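Local coordinates for protein pumilio homology domain family member 4 (PDB 3BWT) that binds mRNA in a sequence-specific manner through the curved stack of Pumilio repeats that forms its single-stranded RNA-binding domain, at residues T290-S295 and Y301-L306; S277-N280 and G284-V287; P312-P317 and R326-L331; I257-M262 and H296-Y301; I237-H242 and N247-I252. All blocks are in the same frame, centred on the assembly; numbering follows the deposited sequence.

Contact 1: T290-S295 and Y301-L306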
# COMPACT_ATOMS: atom_id res chain seq x y z
N THR A 290 -8.24 -14.06 20.63
CA THR A 290 -8.68 -12.70 20.42
C THR A 290 -10.08 -12.53 21.00
O THR A 290 -10.36 -11.53 21.66
CB THR A 290 -8.68 -12.32 18.94
OG1 THR A 290 -7.33 -12.11 18.53
CG2 THR A 290 -9.46 -11.04 18.73
N ALA A 291 -10.94 -13.51 20.76
CA ALA A 291 -12.33 -13.46 21.20
C ALA A 291 -12.42 -13.31 22.71
O ALA A 291 -13.18 -12.49 23.21
CB ALA A 291 -13.07 -14.70 20.74
N LEU A 292 -11.63 -14.12 23.41
CA LEU A 292 -11.56 -14.04 24.86
C LEU A 292 -10.98 -12.71 25.33
O LEU A 292 -11.47 -12.13 26.29
CB LEU A 292 -10.70 -15.19 25.41
CG LEU A 292 -11.31 -16.59 25.34
CD1 LEU A 292 -10.21 -17.66 25.29
CD2 LEU A 292 -12.26 -16.82 26.49
N ASP A 293 -9.93 -12.24 24.66
CA ASP A 293 -9.26 -11.02 25.06
C ASP A 293 -10.20 -9.83 24.93
O ASP A 293 -10.39 -9.07 25.87
CB ASP A 293 -7.99 -10.80 24.23
CG ASP A 293 -7.29 -9.48 24.55
OD1 ASP A 293 -7.03 -9.20 25.74
OD2 ASP A 293 -7.00 -8.72 23.60
N ILE A 294 -10.80 -9.69 23.75
CA ILE A 294 -11.77 -8.62 23.52
C ILE A 294 -12.94 -8.71 24.50
O ILE A 294 -13.24 -7.74 25.20
CB ILE A 294 -12.31 -8.62 22.07
CG1 ILE A 294 -11.19 -8.30 21.08
CG2 ILE A 294 -13.45 -7.61 21.91
CD1 ILE A 294 -10.44 -7.03 21.41
N SER A 295 -13.59 -9.87 24.56
CA SER A 295 -14.78 -10.04 25.39
C SER A 295 -14.51 -9.75 26.87
O SER A 295 -15.37 -9.17 27.55
CB SER A 295 -15.39 -11.43 25.20
OG SER A 295 -14.55 -12.44 25.73
N TYR A 301 -20.49 -10.53 30.21
CA TYR A 301 -21.47 -11.56 29.92
C TYR A 301 -20.99 -12.47 28.79
O TYR A 301 -21.22 -13.67 28.81
CB TYR A 301 -22.83 -10.94 29.58
CG TYR A 301 -23.67 -11.82 28.69
CD1 TYR A 301 -23.64 -11.67 27.31
CD2 TYR A 301 -24.48 -12.83 29.23
CE1 TYR A 301 -24.40 -12.47 26.49
CE2 TYR A 301 -25.24 -13.64 28.40
CZ TYR A 301 -25.19 -13.45 27.03
OH TYR A 301 -25.94 -14.22 26.18
N LEU A 302 -20.32 -11.88 27.81
CA LEU A 302 -19.81 -12.65 26.68
C LEU A 302 -18.55 -13.43 27.08
O LEU A 302 -18.38 -14.58 26.68
CB LEU A 302 -19.53 -11.73 25.48
CG LEU A 302 -20.76 -11.18 24.73
CD1 LEU A 302 -20.36 -10.17 23.66
CD2 LEU A 302 -21.58 -12.31 24.11
N TYR A 303 -17.69 -12.81 27.87
CA TYR A 303 -16.45 -13.44 28.31
C TYR A 303 -16.71 -14.69 29.15
O TYR A 303 -16.12 -15.76 28.92
CB TYR A 303 -15.61 -12.45 29.12
CG TYR A 303 -14.38 -13.06 29.75
CD1 TYR A 303 -13.24 -13.34 29.00
CD2 TYR A 303 -14.36 -13.36 31.12
CE1 TYR A 303 -12.11 -13.90 29.58
CE2 TYR A 303 -13.23 -13.92 31.71
CZ TYR A 303 -12.11 -14.18 30.94
OH TYR A 303 -11.00 -14.73 31.52
N LYS A 304 -17.58 -14.55 30.14
CA LYS A 304 -17.97 -15.66 30.98
C LYS A 304 -18.65 -16.73 30.13
O LYS A 304 -18.46 -17.92 30.36
CB LYS A 304 -18.90 -15.18 32.11
CG LYS A 304 -18.19 -14.28 33.13
CD LYS A 304 -16.81 -14.85 33.49
CE LYS A 304 -16.13 -14.07 34.60
NZ LYS A 304 -14.80 -14.67 34.95
N ARG A 305 -19.43 -16.29 29.15
CA ARG A 305 -20.08 -17.23 28.26
C ARG A 305 -19.07 -18.04 27.43
O ARG A 305 -19.17 -19.27 27.34
CB ARG A 305 -21.10 -16.52 27.37
CG ARG A 305 -21.85 -17.48 26.49
CD ARG A 305 -22.92 -16.79 25.66
NE ARG A 305 -23.62 -17.73 24.79
CZ ARG A 305 -24.60 -17.40 23.96
NH1 ARG A 305 -25.03 -16.14 23.88
NH2 ARG A 305 -25.17 -18.33 23.21
N LEU A 306 -18.11 -17.36 26.84
CA LEU A 306 -17.02 -18.02 26.14
C LEU A 306 -16.22 -18.92 27.07
O LEU A 306 -15.94 -20.07 26.75
CB LEU A 306 -16.07 -16.99 25.53
CG LEU A 306 -16.57 -16.06 24.43
CD1 LEU A 306 -15.48 -15.05 24.09
CD2 LEU A 306 -16.93 -16.85 23.20
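In the eighth Pumilio repeat, S295 and L306 meet inside an antiparallel helix pair, where helix 284-298 is followed by helix 300-310. The axes of the two short segments approach to 8.6 Å, with an angle of 146° between their directions. The backbones come together at S295, whose CA lies 4.8 Å from the CA of Y303. A small residue suits this spot, for L302 CB packs on S295 CB at 4.2 Å and L306 CD1 sits beside the serine as well. The OG of S295 turns back between its own N and C (chi1 68°) and sits 2.9 Å from A291 O and 3.1 Å from L292 O. The same hydroxyl lies in the plane of the Y303 ring, at its edge, with L292 O 3.5 Å from Y303 CD1. Next to it the aliphatic chains meet: L292 CD2 is 3.9 Å from L306 CB, while L306 CD1 reaches A291 CB at 4.1 Å. The phenol end of Y303 leaves the pair and hydrogen-bonds to M330 O. No hydrogen bond joins the segments, so shape and burial bind them, and the buried serine hydroxyl is accommodated by the carbonyls of its own helix.

Contact 2: S277-N280 and G284-V287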
# COMPACT_ATOMS: atom_id res chain seq x y z
N SER A 277 -13.40 -26.41 17.45
CA SER A 277 -12.70 -26.30 16.18
C SER A 277 -11.66 -25.19 16.24
O SER A 277 -10.52 -25.37 15.81
CB SER A 277 -13.69 -26.07 15.04
OG SER A 277 -14.54 -27.19 14.90
N LEU A 278 -12.04 -24.04 16.79
CA LEU A 278 -11.10 -22.94 16.95
C LEU A 278 -9.96 -23.31 17.89
O LEU A 278 -8.79 -23.18 17.53
CB LEU A 278 -11.80 -21.69 17.48
CG LEU A 278 -12.39 -20.69 16.49
CD1 LEU A 278 -13.07 -21.38 15.34
CD2 LEU A 278 -13.36 -19.79 17.23
N LEU A 279 -10.30 -23.77 19.09
CA LEU A 279 -9.29 -24.17 20.05
C LEU A 279 -8.23 -25.05 19.41
O LEU A 279 -7.06 -25.01 19.79
CB LEU A 279 -9.93 -24.92 21.22
CG LEU A 279 -8.95 -25.57 22.20
CD1 LEU A 279 -8.07 -24.51 22.83
CD2 LEU A 279 -9.70 -26.35 23.27
N ASN A 280 -8.65 -25.84 18.42
CA ASN A 280 -7.80 -26.91 17.88
C ASN A 280 -7.20 -26.63 16.51
O ASN A 280 -6.54 -27.49 15.92
CB ASN A 280 -8.57 -28.23 17.86
CG ASN A 280 -8.39 -29.02 19.13
OD1 ASN A 280 -7.26 -29.39 19.50
ND2 ASN A 280 -9.49 -29.28 19.83
N GLY A 284 -7.60 -20.58 13.90
CA GLY A 284 -8.71 -20.24 14.79
C GLY A 284 -8.34 -20.17 16.26
O GLY A 284 -9.00 -19.49 17.03
N ASN A 285 -7.28 -20.86 16.66
CA ASN A 285 -6.78 -20.72 18.02
C ASN A 285 -6.56 -19.25 18.37
O ASN A 285 -7.11 -18.75 19.34
CB ASN A 285 -5.48 -21.49 18.21
CG ASN A 285 -5.09 -21.62 19.67
OD1 ASN A 285 -5.39 -22.64 20.31
ND2 ASN A 285 -4.44 -20.60 20.20
N TYR A 286 -5.75 -18.56 17.56
CA TYR A 286 -5.46 -17.14 17.77
C TYR A 286 -6.71 -16.28 17.76
O TYR A 286 -6.82 -15.32 18.52
CB TYR A 286 -4.52 -16.60 16.69
CG TYR A 286 -3.18 -17.25 16.69
CD1 TYR A 286 -2.19 -16.84 17.57
CD2 TYR A 286 -2.89 -18.28 15.79
CE1 TYR A 286 -0.95 -17.44 17.58
CE2 TYR A 286 -1.64 -18.88 15.79
CZ TYR A 286 -0.67 -18.46 16.69
OH TYR A 286 0.57 -19.06 16.70
N VAL A 287 -7.63 -16.61 16.86
CA VAL A 287 -8.92 -15.95 16.77
C VAL A 287 -9.71 -16.18 18.05
O VAL A 287 -10.37 -15.27 18.57
CB VAL A 287 -9.72 -16.51 15.59
CG1 VAL A 287 -11.12 -15.91 15.55
CG2 VAL A 287 -8.97 -16.26 14.30
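The carbonyl oxygen of L278 is the polar atom on which the next helix closes in, with N285 N at 2.9 Å and G284 C at 3.3 Å; the angle at N285 N is too poor for a hydrogen bond. L278 belongs to the last turn of helix 256-279, and G284 opens helix 284-298, so the contact joins these two helices at a tight connection; both segments lie in the eighth Pumilio repeat. In PUF proteins the second helix of a repeat lines the concave surface that binds RNA. G284 lets the backbones draw together: its CA is 4.2 Å from the CA of L278, and a residue without a side chain suits a place where a CB would lie tight against that atom. L278 in turn lays its branch against the start of the second helix, with both CB and CG 3.6 Å from G284 O. One residue further on, N285 swings its CG anti to its own N (chi1 -167°), which carries the amide across to L279, whose carbonyl oxygen lies 3.9 Å from N285 CG. Around this seam, L278 also meets I237 and S240 of the preceding repeat, and L279 packs on I327 and L314. D281 in the connection hydrogen-bonds through OD2 to G284 N, holding the start of helix 284-298. The chemistry is therefore mostly that of main chain: carbonyl oxygens at the end of one helix meet the first turn of the next, and the absence of a side chain at G284 lets them come so near.

Contact 3: P312-P317 and R326-L331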
# COMPACT_ATOMS: atom_id res chain seq x y z
N PRO A 312 -14.04 -26.46 29.75
CA PRO A 312 -14.26 -27.91 29.72
C PRO A 312 -13.37 -28.60 28.69
O PRO A 312 -13.08 -29.80 28.81
CB PRO A 312 -15.73 -28.04 29.30
CG PRO A 312 -16.35 -26.76 29.70
CD PRO A 312 -15.29 -25.71 29.52
N LEU A 313 -12.93 -27.85 27.69
CA LEU A 313 -12.17 -28.43 26.59
C LEU A 313 -10.69 -28.47 26.91
O LEU A 313 -9.95 -29.25 26.31
CB LEU A 313 -12.43 -27.64 25.30
CG LEU A 313 -13.83 -27.88 24.75
CD1 LEU A 313 -14.27 -26.78 23.78
CD2 LEU A 313 -13.88 -29.25 24.10
N LEU A 314 -10.27 -27.65 27.86
CA LEU A 314 -8.85 -27.56 28.19
C LEU A 314 -8.42 -28.62 29.20
O LEU A 314 -8.12 -28.31 30.35
CB LEU A 314 -8.50 -26.16 28.68
CG LEU A 314 -8.56 -25.09 27.59
CD1 LEU A 314 -8.36 -23.71 28.16
CD2 LEU A 314 -7.54 -25.37 26.52
N VAL A 315 -8.39 -29.87 28.75
CA VAL A 315 -7.97 -30.97 29.60
C VAL A 315 -7.11 -32.00 28.85
O VAL A 315 -7.28 -32.22 27.65
CB VAL A 315 -9.18 -31.66 30.27
CG1 VAL A 315 -9.86 -30.71 31.24
CG2 VAL A 315 -10.16 -32.15 29.21
N GLY A 316 -6.19 -32.62 29.57
CA GLY A 316 -5.32 -33.62 28.99
C GLY A 316 -4.27 -33.02 28.08
O GLY A 316 -3.53 -32.12 28.50
N PRO A 317 -4.20 -33.51 26.83
CA PRO A 317 -3.19 -33.17 25.83
C PRO A 317 -3.07 -31.67 25.59
O PRO A 317 -1.99 -31.11 25.79
CB PRO A 317 -3.71 -33.85 24.56
CG PRO A 317 -4.58 -34.96 25.05
CD PRO A 317 -5.22 -34.44 26.30
N ARG A 326 -1.97 -21.25 25.58
CA ARG A 326 -2.26 -19.89 25.19
C ARG A 326 -3.65 -19.49 25.65
O ARG A 326 -3.85 -18.43 26.24
CB ARG A 326 -2.17 -19.76 23.67
CG ARG A 326 -1.68 -18.40 23.20
CD ARG A 326 -2.19 -18.07 21.80
NE ARG A 326 -1.99 -19.15 20.85
CZ ARG A 326 -0.81 -19.63 20.49
NH1 ARG A 326 0.30 -19.12 21.03
NH2 ARG A 326 -0.73 -20.62 19.61
N ILE A 327 -4.62 -20.36 25.37
CA ILE A 327 -6.01 -20.13 25.73
C ILE A 327 -6.22 -20.20 27.23
O ILE A 327 -7.03 -19.47 27.79
CB ILE A 327 -6.93 -21.15 25.05
CG1 ILE A 327 -6.75 -21.10 23.53
CG2 ILE A 327 -8.37 -20.88 25.43
CD1 ILE A 327 -7.07 -19.77 22.91
N ILE A 328 -5.48 -21.09 27.88
CA ILE A 328 -5.52 -21.20 29.33
C ILE A 328 -5.19 -19.85 29.96
O ILE A 328 -5.71 -19.48 31.02
CB ILE A 328 -4.51 -22.27 29.82
CG1 ILE A 328 -4.93 -23.66 29.32
CG2 ILE A 328 -4.40 -22.26 31.33
CD1 ILE A 328 -3.95 -24.76 29.65
N GLY A 329 -4.34 -19.10 29.27
CA GLY A 329 -3.89 -17.80 29.75
C GLY A 329 -4.98 -16.76 29.67
O GLY A 329 -4.92 -15.73 30.35
N MET A 330 -6.00 -17.02 28.85
CA MET A 330 -7.05 -16.04 28.62
C MET A 330 -8.26 -16.31 29.50
O MET A 330 -9.27 -15.63 29.38
CB MET A 330 -7.47 -16.05 27.15
CG MET A 330 -6.32 -16.05 26.15
SD MET A 330 -5.25 -14.61 26.29
CE MET A 330 -6.48 -13.31 26.41
N LEU A 331 -8.14 -17.30 30.39
CA LEU A 331 -9.33 -17.91 30.98
C LEU A 331 -9.94 -17.30 32.24
O LEU A 331 -11.17 -17.31 32.38
CB LEU A 331 -9.12 -19.41 31.17
CG LEU A 331 -9.68 -20.20 30.00
CD1 LEU A 331 -9.88 -21.65 30.39
CD2 LEU A 331 -11.00 -19.57 29.55
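The contact brings together an inverse gamma turn centred on L314 and a type I turn from I328 to L331, and their backbones stay well apart, with L314 CA 7.3 Å from I328 CA at the closest pairing. The gap is bridged by one side chain. L314 holds its CG anti to its carbonyl carbon (chi1 -69°) and extends from there, so that CD1 is the tip which enters among three residues of the other segment. L331 comes to it end on, CD1 to CD1 at 3.4 Å. I328 crosses it at a slant, presenting CG1 at 3.6 Å from L314 CD1, and its CG1 also lies 4.2 Å from L314 CD2. I327 offers its branch methyl, CG2, 3.9 Å from L314 CD1, while its longer arm leads elsewhere. A leucine suits the apex of the turn because its forked end can touch several aliphatic partners at once; beta-branched isoleucines give it methyl and methylene groups close to the helix. The main chain of L314 is held too, its O accepting a hydrogen bond from R319 NH1. The cluster lies near the C terminus of the chain, where the loop after helix 300-310 folds against helix 322-328 and the turn beyond. L314 and I327 both rest on L279 of helix 256-279, I327 also packs on L292 of helix 284-298, and L331 touches A311 in the loop after helix 300-310.

Contact 4: I257-M262 and H296-Y301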
# COMPACT_ATOMS: atom_id res chain seq x y z
N ILE A 257 -16.88 -1.42 17.51
CA ILE A 257 -18.31 -1.36 17.21
C ILE A 257 -18.87 -2.58 16.51
O ILE A 257 -20.08 -2.68 16.33
CB ILE A 257 -18.72 -0.15 16.35
CG1 ILE A 257 -18.25 -0.35 14.91
CG2 ILE A 257 -18.24 1.16 16.97
CD1 ILE A 257 -19.20 0.19 13.86
N VAL A 258 -18.01 -3.50 16.08
CA VAL A 258 -18.49 -4.72 15.45
C VAL A 258 -17.99 -5.96 16.17
O VAL A 258 -18.36 -7.08 15.81
CB VAL A 258 -18.15 -4.80 13.96
CG1 VAL A 258 -19.08 -3.92 13.17
CG2 VAL A 258 -16.70 -4.43 13.71
N SER A 259 -17.17 -5.76 17.19
CA SER A 259 -16.64 -6.87 18.00
C SER A 259 -17.75 -7.85 18.37
O SER A 259 -17.69 -9.04 18.04
CB SER A 259 -16.00 -6.35 19.29
OG SER A 259 -15.03 -5.34 19.04
N GLU A 260 -18.77 -7.34 19.04
CA GLU A 260 -19.70 -8.18 19.77
C GLU A 260 -20.68 -9.00 18.91
O GLU A 260 -20.94 -10.16 19.21
CB GLU A 260 -20.37 -7.37 20.88
CG GLU A 260 -19.30 -6.75 21.81
CD GLU A 260 -19.84 -6.09 23.07
OE1 GLU A 260 -21.07 -6.04 23.26
OE2 GLU A 260 -19.00 -5.62 23.88
N PRO A 261 -21.20 -8.42 17.82
CA PRO A 261 -21.96 -9.26 16.89
C PRO A 261 -21.18 -10.49 16.42
O PRO A 261 -21.73 -11.59 16.33
CB PRO A 261 -22.20 -8.32 15.71
CG PRO A 261 -22.24 -6.96 16.33
CD PRO A 261 -21.26 -7.00 17.48
N MET A 262 -19.90 -10.30 16.12
CA MET A 262 -19.04 -11.39 15.66
C MET A 262 -18.82 -12.42 16.76
O MET A 262 -18.95 -13.63 16.53
CB MET A 262 -17.70 -10.87 15.14
CG MET A 262 -16.79 -11.94 14.53
SD MET A 262 -17.46 -12.79 13.07
CE MET A 262 -17.47 -11.45 11.88
N HIS A 296 -13.34 -10.13 27.37
CA HIS A 296 -12.95 -9.80 28.74
C HIS A 296 -12.92 -8.30 28.98
O HIS A 296 -13.23 -7.82 30.07
CB HIS A 296 -11.57 -10.36 29.07
CG HIS A 296 -11.05 -9.92 30.40
ND1 HIS A 296 -11.59 -10.35 31.59
CD2 HIS A 296 -10.03 -9.09 30.73
CE1 HIS A 296 -10.93 -9.80 32.60
NE2 HIS A 296 -9.98 -9.03 32.10
N LYS A 297 -12.53 -7.55 27.95
CA LYS A 297 -12.42 -6.11 28.08
C LYS A 297 -13.76 -5.40 27.89
O LYS A 297 -14.07 -4.43 28.58
CB LYS A 297 -11.40 -5.57 27.07
CG LYS A 297 -9.99 -6.06 27.30
CD LYS A 297 -9.11 -5.77 26.09
CE LYS A 297 -7.63 -5.98 26.41
NZ LYS A 297 -6.76 -5.69 25.23
N GLN A 298 -14.57 -5.90 26.95
CA GLN A 298 -15.75 -5.17 26.52
C GLN A 298 -17.05 -5.68 27.11
O GLN A 298 -18.02 -4.93 27.20
CB GLN A 298 -15.86 -5.20 25.00
CG GLN A 298 -14.74 -4.45 24.29
CD GLN A 298 -14.82 -4.59 22.79
OE1 GLN A 298 -15.85 -4.99 22.24
NE2 GLN A 298 -13.72 -4.25 22.11
N ASN A 299 -17.10 -6.95 27.48
CA ASN A 299 -18.37 -7.54 27.85
C ASN A 299 -18.27 -8.81 28.72
O ASN A 299 -18.04 -9.91 28.22
CB ASN A 299 -19.19 -7.80 26.58
CG ASN A 299 -20.64 -8.08 26.87
OD1 ASN A 299 -20.96 -8.82 27.81
ND2 ASN A 299 -21.52 -7.51 26.06
N ASP A 300 -18.46 -8.63 30.02
CA ASP A 300 -18.34 -9.71 30.99
C ASP A 300 -19.31 -10.86 30.71
O ASP A 300 -18.98 -12.02 30.94
CB ASP A 300 -18.57 -9.16 32.39
CG ASP A 300 -17.73 -7.94 32.68
OD1 ASP A 300 -16.48 -8.07 32.69
OD2 ASP A 300 -18.30 -6.85 32.87
N TYR A 301 -20.49 -10.53 30.21
CA TYR A 301 -21.47 -11.56 29.92
C TYR A 301 -20.99 -12.47 28.79
O TYR A 301 -21.22 -13.67 28.81
CB TYR A 301 -22.83 -10.94 29.58
CG TYR A 301 -23.67 -11.82 28.69
CD1 TYR A 301 -23.64 -11.67 27.31
CD2 TYR A 301 -24.48 -12.83 29.23
CE1 TYR A 301 -24.40 -12.47 26.49
CE2 TYR A 301 -25.24 -13.64 28.40
CZ TYR A 301 -25.19 -13.45 27.03
OH TYR A 301 -25.94 -14.22 26.18
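N299 hands a hydrogen bond from its ND2 to E260 OE1, a polar bond across this contact between the seventh and eighth Pumilio repeats. The bond is 3.2 Å long and fairly straight, 159° at the hydrogen. E260 OE1 lies close to the amide plane of N299, but the donor arrives above the carboxylate, 54° out of its plane, and the two flat groups are steeply inclined to each other. The other oxygen, E260 OE2, rests on aliphatic groups, 3.4 Å from Q298 CB and 3.5 Å from N299 CB. The extended chain of Q298 brings its OE1 to 3.3 Å from S259 CB. A long acidic chain suits position 260 because, with CG anti to the carbonyl carbon, it can span backbones whose nearest CA atoms, E260 and N299, are 8.2 Å apart. The second shell fixes the asparagine. N299 stands at the N-cap of helix 300-310, in the break after helix 284-298, and its OD1 accepts a hydrogen bond from L302 N. Asparagine fits such a place, since one end of its amide caps the helix while the other remains a donor for the carboxylate. That shared duty probably holds the amide in one rotation. On the other side, the backbone of helix 256-279 is kinked at P261, whose ring nitrogen has no proton to give to the turn before. Further back, S259 OG lies near the carbonyl oxygens of L253, T255 and A256, with only weak hydrogen bonds possible to them.

Contact 5: I237-H242 and N247-I252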
# COMPACT_ATOMS: atom_id res chain seq x y z
N ILE A 237 -17.08 -18.99 11.78
CA ILE A 237 -16.25 -20.14 12.11
C ILE A 237 -15.43 -20.58 10.91
O ILE A 237 -14.23 -20.79 11.01
CB ILE A 237 -17.08 -21.35 12.56
CG1 ILE A 237 -17.87 -21.02 13.83
CG2 ILE A 237 -16.17 -22.55 12.79
CD1 ILE A 237 -17.01 -20.89 15.08
N GLU A 238 -16.10 -20.73 9.77
CA GLU A 238 -15.45 -21.20 8.56
C GLU A 238 -14.23 -20.34 8.22
O GLU A 238 -13.16 -20.87 7.90
CB GLU A 238 -16.44 -21.21 7.41
CG GLU A 238 -15.89 -21.76 6.11
CD GLU A 238 -16.59 -21.17 4.90
OE1 GLU A 238 -17.69 -20.58 5.06
OE2 GLU A 238 -16.03 -21.27 3.78
N LEU A 239 -14.38 -19.03 8.31
CA LEU A 239 -13.31 -18.09 8.03
C LEU A 239 -12.31 -18.00 9.17
O LEU A 239 -11.17 -17.57 8.98
CB LEU A 239 -13.88 -16.71 7.75
CG LEU A 239 -14.88 -16.62 6.60
CD1 LEU A 239 -15.61 -15.28 6.61
CD2 LEU A 239 -14.18 -16.84 5.26
N SER A 240 -12.74 -18.38 10.37
CA SER A 240 -11.86 -18.32 11.53
C SER A 240 -10.76 -19.37 11.47
O SER A 240 -9.73 -19.26 12.14
CB SER A 240 -12.65 -18.47 12.83
OG SER A 240 -13.24 -17.24 13.20
N ILE A 241 -10.97 -20.40 10.65
CA ILE A 241 -10.00 -21.48 10.54
C ILE A 241 -9.35 -21.47 9.17
O ILE A 241 -8.82 -22.48 8.70
CB ILE A 241 -10.64 -22.85 10.81
CG1 ILE A 241 -11.59 -23.23 9.67
CG2 ILE A 241 -11.39 -22.82 12.14
CD1 ILE A 241 -12.30 -24.53 9.87
N HIS A 242 -9.37 -20.30 8.54
CA HIS A 242 -8.78 -20.09 7.23
C HIS A 242 -7.53 -19.23 7.36
O HIS A 242 -7.54 -18.21 8.05
CB HIS A 242 -9.79 -19.42 6.31
CG HIS A 242 -9.39 -19.43 4.87
ND1 HIS A 242 -8.57 -18.47 4.32
CD2 HIS A 242 -9.68 -20.30 3.87
CE1 HIS A 242 -8.38 -18.74 3.04
NE2 HIS A 242 -9.04 -19.85 2.75
N ASN A 247 -7.73 -13.43 9.17
CA ASN A 247 -7.16 -12.10 9.33
C ASN A 247 -8.27 -11.08 9.41
O ASN A 247 -8.20 -10.13 10.17
CB ASN A 247 -6.26 -11.74 8.15
CG ASN A 247 -4.99 -12.55 8.12
OD1 ASN A 247 -4.33 -12.61 7.09
ND2 ASN A 247 -4.64 -13.19 9.24
N VAL A 248 -9.28 -11.29 8.58
CA VAL A 248 -10.44 -10.42 8.55
C VAL A 248 -11.30 -10.61 9.80
O VAL A 248 -11.72 -9.65 10.43
CB VAL A 248 -11.28 -10.66 7.28
CG1 VAL A 248 -12.51 -9.77 7.28
CG2 VAL A 248 -10.45 -10.40 6.04
N ILE A 249 -11.55 -11.86 10.18
CA ILE A 249 -12.36 -12.09 11.38
C ILE A 249 -11.74 -11.37 12.58
O ILE A 249 -12.44 -10.64 13.29
CB ILE A 249 -12.54 -13.59 11.67
CG1 ILE A 249 -13.29 -14.27 10.52
CG2 ILE A 249 -13.31 -13.77 12.94
CD1 ILE A 249 -14.76 -13.94 10.46
N GLU A 250 -10.44 -11.57 12.79
CA GLU A 250 -9.68 -10.85 13.82
C GLU A 250 -9.77 -9.33 13.69
O GLU A 250 -9.85 -8.61 14.69
CB GLU A 250 -8.21 -11.24 13.76
CG GLU A 250 -7.80 -12.37 14.68
CD GLU A 250 -6.40 -12.17 15.24
OE1 GLU A 250 -5.78 -11.13 14.93
OE2 GLU A 250 -5.93 -13.05 15.99
N LYS A 251 -9.72 -8.84 12.46
CA LYS A 251 -9.80 -7.41 12.22
C LYS A 251 -11.12 -6.88 12.77
O LYS A 251 -11.15 -5.85 13.44
CB LYS A 251 -9.69 -7.11 10.73
CG LYS A 251 -9.79 -5.64 10.43
CD LYS A 251 -8.76 -4.88 11.22
CE LYS A 251 -8.84 -3.41 10.93
NZ LYS A 251 -7.63 -2.70 11.43
N ILE A 252 -12.20 -7.59 12.48
CA ILE A 252 -13.53 -7.27 12.99
C ILE A 252 -13.62 -7.43 14.51
O ILE A 252 -14.18 -6.57 15.20
CB ILE A 252 -14.60 -8.14 12.31
CG1 ILE A 252 -14.75 -7.74 10.84
CG2 ILE A 252 -15.93 -8.00 13.02
CD1 ILE A 252 -15.30 -8.85 9.96
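No ring or amide face enters the meeting of L239 and S240 with I249; the one imidazole of the two segments, H242, is turned to other work, its ND1 capping the next helix at F244 N and G245 N. The contact itself is aliphatic and lies in the seventh Pumilio repeat, between helix 236-240 and helix 245-253. Its centre is I249, which lies 6.3 Å, CA to CA, from S240. The long arm of I249 crosses the L239 side chain at about a right angle: I249 CG1 is 3.7 Å from L239 CB, and I249 CD1 is 4.2 Å from L239 CD1. With CG1 anti to its carbonyl carbon (chi1 -62°), I249 has its other branch left to face the serine, and CG2 stands 3.5 Å from S240 OG. Serine is small enough for this place, and its hydroxyl is satisfied within its own helix by a hydrogen bond to A236 O. V287 of the eighth repeat packs on both S240 and I249, and M262 of the seventh touches I249. With no hydrogen bond across, the two helices are held by burial of branched carbon, and the serine can face a methyl group without leaving its polar atom unpartnered.

Overall arrangement
From the N-terminal side, contact 5 closes a short loop within the seventh repeat. Contact 4 then opens at helix 256-279 and closes a much longer loop at 296-301, joining the seventh repeat to the eighth. Contact 2 lies wholly within that span and closes the short connection between helices 256-279 and 284-298. Contact 1 closes the next one, between helices 284-298 and 300-310; it begins before contact 4 has closed, so the two cross, and they share Y301. Contact 3 closes the last loop, at the C-terminal end. Contact 2 touches both contacts 5 and 3, while contact 1 meets contact 3 through the Y303 hydroxyl. Together they tie the last two repeats to helix 322-328.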